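Local coordinates for Non-atp dependent l-selective hydantoinase (Arthrobacter aurescens, PDB 1GKR), which hydrolyses the cyclic amide ring of hydantoins as a two-zinc, tetrameric amidohydrolase, preferring aryl over alkyl derivatives, with stereoselectivity that depends on the substrate, at residues Gln300-Leu305 with Arg354-Arg359; Phe51-Val56 with Leu390-Asp395; Met93-Pro98 with Ala152-Met157; Thr101-Phe106 with Ile135-Asp140. All coordinates share one frame; numbering follows the deposited sequence.

Interaction 1. Residues Gln300-Leu305 with Arg354-Arg359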
# COMPACT_ATOMS: atom_id res chain seq x y z
N GLN A 300 0.87 -1.97 -19.86
CA GLN A 300 0.11 -0.92 -19.21
C GLN A 300 -0.80 -0.21 -20.20
O GLN A 300 -1.92 0.17 -19.85
CB GLN A 300 1.07 0.07 -18.56
CG GLN A 300 2.03 -0.59 -17.60
CD GLN A 300 2.90 0.41 -16.89
OE1 GLN A 300 3.54 1.24 -17.53
NE2 GLN A 300 2.94 0.33 -15.57
N LEU A 301 -0.33 -0.05 -21.43
CA LEU A 301 -1.11 0.63 -22.45
C LEU A 301 -2.39 -0.14 -22.74
O LEU A 301 -3.49 0.38 -22.59
CB LEU A 301 -0.29 0.75 -23.74
CG LEU A 301 -0.54 1.92 -24.70
CD1 LEU A 301 -0.41 1.40 -26.12
CD2 LEU A 301 -1.89 2.54 -24.50
N GLU A 302 -2.25 -1.39 -23.15
CA GLU A 302 -3.41 -2.21 -23.47
C GLU A 302 -4.29 -2.43 -22.26
O GLU A 302 -5.50 -2.59 -22.39
CB GLU A 302 -2.97 -3.56 -24.05
CG GLU A 302 -4.10 -4.53 -24.43
CD GLU A 302 -5.12 -3.98 -25.44
OE1 GLU A 302 -4.72 -3.30 -26.42
OE2 GLU A 302 -6.33 -4.26 -25.28
N ASN A 303 -3.70 -2.41 -21.07
CA ASN A 303 -4.47 -2.63 -19.87
C ASN A 303 -5.16 -1.42 -19.26
O ASN A 303 -5.86 -1.54 -18.25
CB ASN A 303 -3.60 -3.32 -18.82
CG ASN A 303 -3.35 -4.78 -19.17
OD1 ASN A 303 -4.29 -5.51 -19.50
ND2 ASN A 303 -2.10 -5.22 -19.09
N GLY A 304 -4.98 -0.25 -19.85
CA GLY A 304 -5.64 0.93 -19.34
C GLY A 304 -4.93 1.82 -18.34
O GLY A 304 -5.56 2.74 -17.83
N LEU A 305 -3.65 1.57 -18.05
CA LEU A 305 -2.94 2.43 -17.11
C LEU A 305 -2.42 3.72 -17.75
O LEU A 305 -2.04 4.67 -17.06
CB LEU A 305 -1.77 1.69 -16.46
CG LEU A 305 -2.19 0.72 -15.36
CD1 LEU A 305 -2.99 -0.40 -15.97
CD2 LEU A 305 -0.96 0.17 -14.68
N ARG A 354 -0.49 -6.38 -30.03
CA ARG A 354 -0.35 -5.97 -28.63
C ARG A 354 -1.18 -4.75 -28.21
O ARG A 354 -1.00 -4.21 -27.13
CB ARG A 354 1.12 -5.79 -28.26
CG ARG A 354 1.90 -4.98 -29.23
CD ARG A 354 3.24 -5.64 -29.48
NE ARG A 354 4.19 -5.46 -28.38
CZ ARG A 354 5.26 -4.68 -28.45
NH1 ARG A 354 5.52 -3.99 -29.56
NH2 ARG A 354 6.09 -4.61 -27.41
N LEU A 355 -2.11 -4.33 -29.07
CA LEU A 355 -2.98 -3.20 -28.79
C LEU A 355 -4.27 -3.36 -29.58
O LEU A 355 -4.23 -3.65 -30.77
CB LEU A 355 -2.32 -1.88 -29.18
CG LEU A 355 -3.15 -0.61 -28.94
CD1 LEU A 355 -3.54 -0.49 -27.48
CD2 LEU A 355 -2.34 0.60 -29.35
N SER A 356 -5.41 -3.18 -28.93
CA SER A 356 -6.67 -3.31 -29.64
C SER A 356 -7.08 -1.97 -30.24
O SER A 356 -6.71 -0.91 -29.72
CB SER A 356 -7.76 -3.80 -28.70
OG SER A 356 -7.96 -2.90 -27.64
N LEU A 357 -7.81 -2.03 -31.34
CA LEU A 357 -8.27 -0.82 -32.00
C LEU A 357 -9.09 0.00 -31.02
O LEU A 357 -8.97 1.23 -30.98
CB LEU A 357 -9.12 -1.15 -33.22
CG LEU A 357 -8.39 -1.22 -34.56
CD1 LEU A 357 -9.28 -1.81 -35.63
CD2 LEU A 357 -7.96 0.17 -34.93
N GLU A 358 -9.91 -0.68 -30.23
CA GLU A 358 -10.77 0.00 -29.28
C GLU A 358 -9.99 0.82 -28.28
O GLU A 358 -10.36 1.95 -27.97
CB GLU A 358 -11.66 -1.00 -28.53
CG GLU A 358 -12.69 -1.71 -29.41
CD GLU A 358 -12.21 -3.05 -29.93
OE1 GLU A 358 -11.01 -3.17 -30.28
OE2 GLU A 358 -13.03 -3.98 -30.01
N ARG A 359 -8.90 0.26 -27.78
CA ARG A 359 -8.09 0.98 -26.81
C ARG A 359 -7.35 2.15 -27.48
O ARG A 359 -7.24 3.24 -26.90
CB ARG A 359 -7.09 0.03 -26.16
CG ARG A 359 -6.11 0.74 -25.28
CD ARG A 359 -6.20 0.27 -23.86
NE ARG A 359 -7.39 0.76 -23.19
CZ ARG A 359 -8.00 0.10 -22.21
NH1 ARG A 359 -7.54 -1.07 -21.79
NH2 ARG A 359 -9.08 0.62 -21.63

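Interaction 2. Residues Phe51-Val56 with Leu390-Asp395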
# COMPACT_ATOMS: atom_id res chain seq x y z
N PHE A 51 -11.94 -0.15 -41.46
CA PHE A 51 -12.19 0.47 -40.17
C PHE A 51 -12.24 1.99 -40.29
O PHE A 51 -11.42 2.60 -40.98
CB PHE A 51 -11.10 0.09 -39.18
CG PHE A 51 -11.14 -1.34 -38.77
CD1 PHE A 51 -12.18 -1.82 -37.99
CD2 PHE A 51 -10.17 -2.22 -39.22
CE1 PHE A 51 -12.26 -3.16 -37.65
CE2 PHE A 51 -10.22 -3.57 -38.89
CZ PHE A 51 -11.27 -4.05 -38.10
N VAL A 52 -13.23 2.59 -39.64
CA VAL A 52 -13.36 4.03 -39.63
C VAL A 52 -13.28 4.45 -38.16
O VAL A 52 -13.94 3.86 -37.32
CB VAL A 52 -14.69 4.48 -40.23
CG1 VAL A 52 -14.87 5.98 -40.04
CG2 VAL A 52 -14.72 4.15 -41.71
N MET A 53 -12.44 5.44 -37.86
CA MET A 53 -12.28 5.91 -36.48
C MET A 53 -12.35 7.43 -36.43
O MET A 53 -12.24 8.10 -37.46
CB MET A 53 -10.95 5.45 -35.90
CG MET A 53 -9.75 6.02 -36.61
SD MET A 53 -8.20 5.44 -35.91
CE MET A 53 -7.91 6.66 -34.70
N PRO A 54 -12.53 8.00 -35.23
CA PRO A 54 -12.59 9.46 -35.13
C PRO A 54 -11.21 10.03 -35.40
O PRO A 54 -10.20 9.33 -35.24
CB PRO A 54 -13.03 9.70 -33.69
CG PRO A 54 -13.72 8.42 -33.32
CD PRO A 54 -12.83 7.39 -33.93
N GLY A 55 -11.16 11.29 -35.82
CA GLY A 55 -9.88 11.90 -36.07
C GLY A 55 -9.07 11.88 -34.78
O GLY A 55 -9.63 12.01 -33.69
N VAL A 56 -7.77 11.69 -34.89
CA VAL A 56 -6.92 11.66 -33.71
C VAL A 56 -6.80 13.07 -33.12
O VAL A 56 -6.67 14.04 -33.86
CB VAL A 56 -5.52 11.17 -34.05
CG1 VAL A 56 -4.57 11.45 -32.90
CG2 VAL A 56 -5.57 9.68 -34.38
N LEU A 390 -11.32 9.01 -40.16
CA LEU A 390 -10.15 8.47 -40.82
C LEU A 390 -10.62 7.12 -41.35
O LEU A 390 -11.26 6.35 -40.63
CB LEU A 390 -9.00 8.24 -39.82
CG LEU A 390 -8.47 9.37 -38.94
CD1 LEU A 390 -7.20 8.92 -38.22
CD2 LEU A 390 -8.17 10.58 -39.79
N ILE A 391 -10.37 6.85 -42.62
CA ILE A 391 -10.69 5.54 -43.16
C ILE A 391 -9.31 4.89 -43.05
O ILE A 391 -8.33 5.43 -43.55
CB ILE A 391 -11.15 5.60 -44.62
CG1 ILE A 391 -12.51 6.30 -44.70
CG2 ILE A 391 -11.25 4.19 -45.18
CD1 ILE A 391 -13.09 6.39 -46.09
N LEU A 392 -9.23 3.77 -42.36
CA LEU A 392 -7.95 3.09 -42.17
C LEU A 392 -7.69 1.98 -43.16
O LEU A 392 -8.59 1.50 -43.82
CB LEU A 392 -7.87 2.52 -40.76
CG LEU A 392 -7.28 3.37 -39.64
CD1 LEU A 392 -7.80 4.79 -39.68
CD2 LEU A 392 -7.60 2.71 -38.33
N ASP A 393 -6.44 1.58 -43.26
CA ASP A 393 -6.05 0.47 -44.11
C ASP A 393 -4.98 -0.24 -43.30
O ASP A 393 -3.84 0.23 -43.22
CB ASP A 393 -5.47 0.97 -45.43
CG ASP A 393 -5.28 -0.15 -46.43
OD1 ASP A 393 -4.78 -1.23 -46.06
OD2 ASP A 393 -5.63 0.05 -47.61
N LEU A 394 -5.35 -1.35 -42.67
CA LEU A 394 -4.40 -2.11 -41.86
C LEU A 394 -3.64 -3.14 -42.66
O LEU A 394 -2.97 -4.01 -42.10
CB LEU A 394 -5.12 -2.79 -40.68
CG LEU A 394 -5.66 -1.91 -39.55
CD1 LEU A 394 -4.85 -0.62 -39.44
CD2 LEU A 394 -7.09 -1.58 -39.81
N ASP A 395 -3.72 -3.05 -43.97
CA ASP A 395 -3.00 -4.00 -44.80
C ASP A 395 -2.12 -3.30 -45.82
O ASP A 395 -2.23 -3.50 -47.03
CB ASP A 395 -3.99 -4.94 -45.47
CG ASP A 395 -3.29 -6.02 -46.26
OD1 ASP A 395 -2.34 -6.64 -45.72
OD2 ASP A 395 -3.69 -6.25 -47.42
O HOH W 1 -9.22 -0.91 -42.32

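Interaction 3. Residues Met93-Pro98 with Ala152-Met157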
# COMPACT_ATOMS: atom_id res chain seq x y z
N MET A 93 1.32 23.71 -27.76
CA MET A 93 1.90 24.06 -26.47
C MET A 93 2.29 25.54 -26.54
O MET A 93 2.36 26.12 -27.63
CB MET A 93 3.12 23.20 -26.17
CG MET A 93 2.82 21.72 -26.13
SD MET A 93 2.42 21.04 -24.49
CE MET A 93 1.79 22.47 -23.66
N PRO A 94 2.57 26.18 -25.40
CA PRO A 94 2.93 27.59 -25.45
C PRO A 94 4.42 27.87 -25.45
O PRO A 94 4.82 28.97 -25.10
CB PRO A 94 2.25 28.13 -24.21
CG PRO A 94 2.56 27.04 -23.22
CD PRO A 94 2.43 25.74 -24.00
N ILE A 95 5.23 26.89 -25.81
CA ILE A 95 6.68 27.09 -25.83
C ILE A 95 7.04 27.62 -27.21
O ILE A 95 7.12 26.86 -28.17
CB ILE A 95 7.47 25.79 -25.66
CG1 ILE A 95 6.91 24.94 -24.52
CG2 ILE A 95 8.93 26.13 -25.44
CD1 ILE A 95 7.34 25.34 -23.17
N THR A 96 7.26 28.92 -27.29
CA THR A 96 7.62 29.55 -28.56
C THR A 96 8.07 30.96 -28.23
O THR A 96 8.15 31.32 -27.07
CB THR A 96 6.39 29.58 -29.54
OG1 THR A 96 6.77 30.26 -30.74
CG2 THR A 96 5.22 30.31 -28.93
N PHE A 97 8.40 31.74 -29.25
CA PHE A 97 8.77 33.12 -28.99
C PHE A 97 8.03 34.04 -29.92
O PHE A 97 8.07 33.87 -31.14
CB PHE A 97 10.26 33.37 -29.16
CG PHE A 97 10.68 34.71 -28.64
CD1 PHE A 97 10.94 34.90 -27.28
CD2 PHE A 97 10.72 35.82 -29.49
CE1 PHE A 97 11.22 36.17 -26.77
CE2 PHE A 97 11.00 37.10 -28.99
CZ PHE A 97 11.25 37.27 -27.63
N PRO A 98 7.31 35.02 -29.35
CA PRO A 98 7.24 35.21 -27.90
C PRO A 98 6.46 34.08 -27.22
O PRO A 98 5.61 33.43 -27.84
CB PRO A 98 6.54 36.55 -27.78
CG PRO A 98 5.61 36.54 -28.94
CD PRO A 98 6.48 36.00 -30.06
N ALA A 152 13.35 23.02 -16.86
CA ALA A 152 13.36 23.82 -18.09
C ALA A 152 13.94 23.07 -19.25
O ALA A 152 14.25 21.89 -19.15
CB ALA A 152 14.13 25.12 -17.87
N SER A 153 14.05 23.77 -20.37
CA SER A 153 14.62 23.20 -21.58
C SER A 153 15.09 24.36 -22.46
O SER A 153 16.08 24.25 -23.19
CB SER A 153 13.58 22.35 -22.33
OG SER A 153 14.17 21.66 -23.43
N VAL A 154 14.36 25.47 -22.35
CA VAL A 154 14.67 26.68 -23.10
C VAL A 154 14.67 27.85 -22.14
O VAL A 154 13.78 28.70 -22.17
CB VAL A 154 13.63 26.94 -24.21
CG1 VAL A 154 13.74 25.88 -25.31
CG2 VAL A 154 12.23 26.95 -23.62
N PRO A 155 15.67 27.91 -21.24
CA PRO A 155 15.79 28.99 -20.25
C PRO A 155 15.71 30.38 -20.90
O PRO A 155 16.20 30.58 -22.02
CB PRO A 155 17.14 28.72 -19.60
CG PRO A 155 17.22 27.22 -19.64
CD PRO A 155 16.75 26.91 -21.05
N GLY A 156 15.09 31.32 -20.18
CA GLY A 156 14.91 32.67 -20.69
C GLY A 156 13.59 32.81 -21.43
O GLY A 156 12.81 33.74 -21.19
N MET A 157 13.35 31.87 -22.35
CA MET A 157 12.14 31.82 -23.15
C MET A 157 10.98 31.24 -22.31
O MET A 157 9.96 31.91 -22.10
CB MET A 157 12.41 30.96 -24.39
CG MET A 157 11.26 30.83 -25.36
SD MET A 157 11.88 30.37 -26.99
CE MET A 157 11.65 28.58 -26.99

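Interaction 4. Residues Thr101-Phe106 with Ile135-Asp140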
# COMPACT_ATOMS: atom_id res chain seq x y z
N THR A 101 2.48 33.33 -22.87
CA THR A 101 2.24 33.50 -21.44
C THR A 101 1.49 34.77 -21.13
O THR A 101 1.42 35.19 -19.97
CB THR A 101 3.56 33.56 -20.70
OG1 THR A 101 4.39 34.52 -21.34
CG2 THR A 101 4.25 32.21 -20.70
N THR A 102 0.90 35.36 -22.16
CA THR A 102 0.15 36.61 -22.03
C THR A 102 -1.11 36.61 -22.85
O THR A 102 -1.18 35.97 -23.89
CB THR A 102 0.99 37.75 -22.53
OG1 THR A 102 2.01 38.02 -21.56
CG2 THR A 102 0.14 38.97 -22.77
N LEU A 103 -2.11 37.37 -22.41
CA LEU A 103 -3.36 37.44 -23.16
C LEU A 103 -3.07 37.89 -24.58
O LEU A 103 -3.62 37.35 -25.54
CB LEU A 103 -4.35 38.40 -22.50
CG LEU A 103 -5.65 38.53 -23.30
CD1 LEU A 103 -6.28 37.16 -23.55
CD2 LEU A 103 -6.61 39.40 -22.54
N ASP A 104 -2.19 38.89 -24.71
CA ASP A 104 -1.82 39.42 -26.01
C ASP A 104 -1.15 38.36 -26.85
O ASP A 104 -1.57 38.11 -27.98
CB ASP A 104 -0.85 40.60 -25.89
CG ASP A 104 -1.50 41.83 -25.28
OD1 ASP A 104 -2.62 42.18 -25.71
OD2 ASP A 104 -0.90 42.44 -24.37
N ALA A 105 -0.12 37.74 -26.31
CA ALA A 105 0.60 36.72 -27.05
C ALA A 105 -0.35 35.63 -27.52
O ALA A 105 -0.21 35.09 -28.63
CB ALA A 105 1.70 36.12 -26.19
N PHE A 106 -1.33 35.32 -26.66
CA PHE A 106 -2.33 34.30 -26.92
C PHE A 106 -3.23 34.70 -28.07
O PHE A 106 -3.42 33.94 -29.02
CB PHE A 106 -3.16 34.06 -25.66
CG PHE A 106 -4.17 32.95 -25.79
CD1 PHE A 106 -3.79 31.62 -25.56
CD2 PHE A 106 -5.47 33.21 -26.17
CE1 PHE A 106 -4.71 30.57 -25.71
CE2 PHE A 106 -6.40 32.18 -26.33
CZ PHE A 106 -6.02 30.86 -26.10
N ILE A 135 -3.23 33.88 -16.47
CA ILE A 135 -3.93 32.60 -16.62
C ILE A 135 -5.43 32.76 -16.72
O ILE A 135 -6.06 32.20 -17.61
CB ILE A 135 -3.58 31.66 -15.46
CG1 ILE A 135 -2.15 31.16 -15.66
CG2 ILE A 135 -4.58 30.51 -15.40
CD1 ILE A 135 -1.58 30.42 -14.49
N ARG A 136 -6.01 33.52 -15.80
CA ARG A 136 -7.44 33.76 -15.80
C ARG A 136 -7.84 34.38 -17.14
O ARG A 136 -8.88 34.04 -17.71
CB ARG A 136 -7.78 34.72 -14.67
CG ARG A 136 -8.83 34.22 -13.72
CD ARG A 136 -10.17 34.23 -14.38
NE ARG A 136 -11.16 33.59 -13.52
CZ ARG A 136 -12.38 33.25 -13.90
NH1 ARG A 136 -12.79 33.49 -15.14
NH2 ARG A 136 -13.19 32.65 -13.03
N LYS A 137 -7.01 35.30 -17.63
CA LYS A 137 -7.25 36.00 -18.88
C LYS A 137 -7.29 35.08 -20.10
O LYS A 137 -8.19 35.19 -20.95
CB LYS A 137 -6.18 37.06 -19.12
CG LYS A 137 -6.08 38.17 -18.08
CD LYS A 137 -5.08 39.22 -18.56
CE LYS A 137 -4.78 40.27 -17.50
NZ LYS A 137 -3.89 41.35 -18.03
N MET A 138 -6.29 34.21 -20.19
CA MET A 138 -6.22 33.28 -21.32
C MET A 138 -7.37 32.27 -21.25
O MET A 138 -7.93 31.89 -22.28
CB MET A 138 -4.85 32.58 -21.35
CG MET A 138 -3.73 33.52 -21.72
SD MET A 138 -2.11 32.77 -21.92
CE MET A 138 -1.46 32.88 -20.26
N HIS A 139 -7.71 31.86 -20.03
CA HIS A 139 -8.81 30.93 -19.82
C HIS A 139 -10.07 31.53 -20.45
O HIS A 139 -10.76 30.86 -21.24
CB HIS A 139 -9.07 30.71 -18.33
CG HIS A 139 -10.27 29.87 -18.05
ND1 HIS A 139 -10.33 28.53 -18.36
CD2 HIS A 139 -11.48 30.19 -17.53
CE1 HIS A 139 -11.53 28.06 -18.04
NE2 HIS A 139 -12.24 29.05 -17.53
N ASP A 140 -10.35 32.78 -20.09
CA ASP A 140 -11.51 33.50 -20.61
C ASP A 140 -11.45 33.73 -22.12
O ASP A 140 -12.47 33.91 -22.77
CB ASP A 140 -11.71 34.83 -19.89
CG ASP A 140 -12.13 34.66 -18.43
OD1 ASP A 140 -12.91 33.72 -18.13
OD2 ASP A 140 -11.71 35.48 -17.58

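Interaction 1. Residues Gln300-Leu305 with Arg354-Arg359
Glu302 grips Ser356 with both carboxylate oxygens, tying the end of helix 291-303 to the N-cap of helix 357-372. Glu302 OE1 accepts from Ser356 N at 2.6 Å, on its syn side but 26° out of the carboxylate plane, and Glu302 OE2 presents its syn lone pair to Ser356 OG at 3.2 Å. Glu302 CG stands anti to the backbone N (chi1 180°), and a bend at chi2 brings CD round to Ser356. Ser356 OG also accepts from Arg359 N at 3.3 Å, the classical serine N-cap bond. Ser356 suits the place because a short hydroxyl side chain can donate to the glutamate and accept from the helix at once. The amino end of helix 357-372 is likely to stabilise the negative charge of Glu302.

The reciprocal grip comes from Arg359, whose NH1 donates to Glu302 O at 2.6 Å. That oxygen lies in the guanidinium plane, whereas NH1 stands above the carbonyl plane. Helix 291-303 closes here in a Schellman motif: Gly304 has a phi of 94°, at which a CB would press on the preceding carbonyl oxygen, and its CA lies over one face of the guanidinium, offset to the rim. NH2 forms a salt bridge with Glu362, a second partner on its own helix.

Outward the contacts are van der Waals ones. Leu301 and Leu355 cross obliquely, and both also touch Met345 of helix 341-350, backing the polar clasp. Glu302 CB lies 3.7 Å from Arg354 O, and the methyl CD1 of Leu301 meets Leu355 CD2 at 3.8 Å.

Interaction 2. Residues Phe51-Val56 with Leu390-Asp395
Met53 and Leu392 lay their side chains across one another at about a right angle, on one side of an antiparallel strand pair that joins the start of strand 51-62 to strand 389-393. In this family a metal-binding TIM barrel is accompanied by a smaller beta domain, and strand 51-62 runs on to the zinc ligands His60 and His62. Val52 and Ile391 form a non-hydrogen-bonded pair. Met53 and Leu390 form a hydrogen-bonded one, their backbones joined by Met53 N to Leu390 O at 3.1 Å and Leu390 N to Met53 O at 3.0 Å. A third, nearly straight bond links Leu392 N to Phe51 O at 2.8 Å.

Met53 CG lies between the backbone N and the carbonyl carbon (chi1 64°), with Leu390 CB at 4.0 Å, while SD reaches Leu392 CD2 at 3.7 Å. An unbranched, flexible thioether suits this spot, where it must fit two leucines on one strand and Leu360, Val361 and Cys365 of helix 357-372. An alanine here would probably leave a gap beside Leu390 and Leu392 and take away the thioether's share of the packing on that helix.

On the other face Val52 and Ile391 make looser contact, their beta-branched chains suiting extended backbone. Leu390 CG, anti to the carbonyl carbon (chi1 -55°), lies near Gly55 CA, and its CD1 reaches Val56 CG2. Beyond the paired residues, Phe51 and Leu394 cross at about a right angle; Leu394 CD2 sits at the ring edge, near its plane, beside Phe51 CD2 and 3.8 Å from Phe51 CE2.

Interaction 3. Residues Met93-Pro98 with Ala152-Met157
Phe97 and Met157 bring two irregular loops together, their CA atoms 6.9 Å apart, with no hydrogen bond between residues 93-98 and 152-157. The contact is therefore made by side chains, and Met157 carries most of it. Its CG, anti to the backbone N (chi1 -178°), reaches across to Thr96 O at 3.6 Å. SD follows, 4.0 Å from Phe97 CB, and the chain then bends at chi3, its CE lying 4.0 Å from Ile95 CG2. Ile95 and Met157 cross at about a right angle. Through CG, SD and CE the one methionine touches three successive residues, Ile95 to Phe97. A long unbranched chain suits this task, since it can follow an irregular surface.

An alanine in place of Met157 would probably leave Val154 as the one side chain still bridging the loops, with Ile95 and Phe97 bared on the side the thioether had filled. Val154 adds its CG2 at 3.9 Å from Ile95 CG2, but the stretch Ser153 to Gly156 is poorly ordered, so this pair is less certain. Thr96 turns its hydroxyl elsewhere, to Ile64 O.

The place of these loops in a hydantoinase is consistent with the stereochemistry gate loops described in relatives, which shape the pocket for the substrate's exocyclic substituent. The side chain of Ile95 touches the zinc ligand His62 and lies about 6 Å from a zinc ion. Residues 93-98 leave barrel strand 87-92 beside strand 51-62 and lead to helix 103-116, while residues 152-157 lie between helices 132-140 and 163-176.

Interaction 4. Residues Thr101-Phe106 with Ile135-Asp140
Met138 plugs the first turn of helix 103-116 from helix 132-140, a helix-to-helix packing on the periphery of the TIM barrel. Its CB lies over one face of the Phe106 ring. CG, anti to the carbonyl carbon (chi1 -70°), lies 4.0 Å from Phe106 CB and 4.2 Å from Leu103 CA. Next, SD makes an oblique Met-aromatic contact, 5.1 Å from the Phe106 ring centroid and 52° off the ring normal, with Thr102 O at 3.9 Å. The Met138 chain then bends at chi3 (-89°), and Met138 CE ends against the backbone of Thr101, 3.6 Å from Thr101 C. A slim, pliant methionine suits this route, passing from an aromatic face to the peptide leading into the helix.

Thr102 occupies the N-cap position, yet its side chain makes no capping bond. Glu134, one turn ahead of Met138, accepts from Leu103 N through OE1, so an acid from the partner helix serves that helix start. Through OE2 the same glutamate forms a salt bridge with Lys137 NZ.

Lys137 and Leu103 cross at about a right angle. The lysine contributes its aliphatic part, CB and CD, to the leucine while carrying its ammonium group off to Glu134, which suits a residue exposed to solvent. Leu103 also reaches the backbone of the other helix, its CD1 lying 3.8 Å from Lys137 O.

Interaction 2 is the buried one, a strand pairing with backbone hydrogen bonds and apolar side chains on both faces. Interaction 1, partly buried, is nested within the chain loop that interaction 2 closes and touches it: Leu357, at the start of helix 357-372, packs on Phe51 and Leu392. Its chemistry differs, since charged side chains there hold helix ends. Interactions 3 and 4 lie on the opposite side of the chain's centre and adjoin in sequence, with 4 nested inside the loop of 3. Both rely on a methionine without cross-segment hydrogen bonds, but 3 joins two irregular loops, one of them poorly ordered, near the zinc site, whereas 4 packs two helices farther from it.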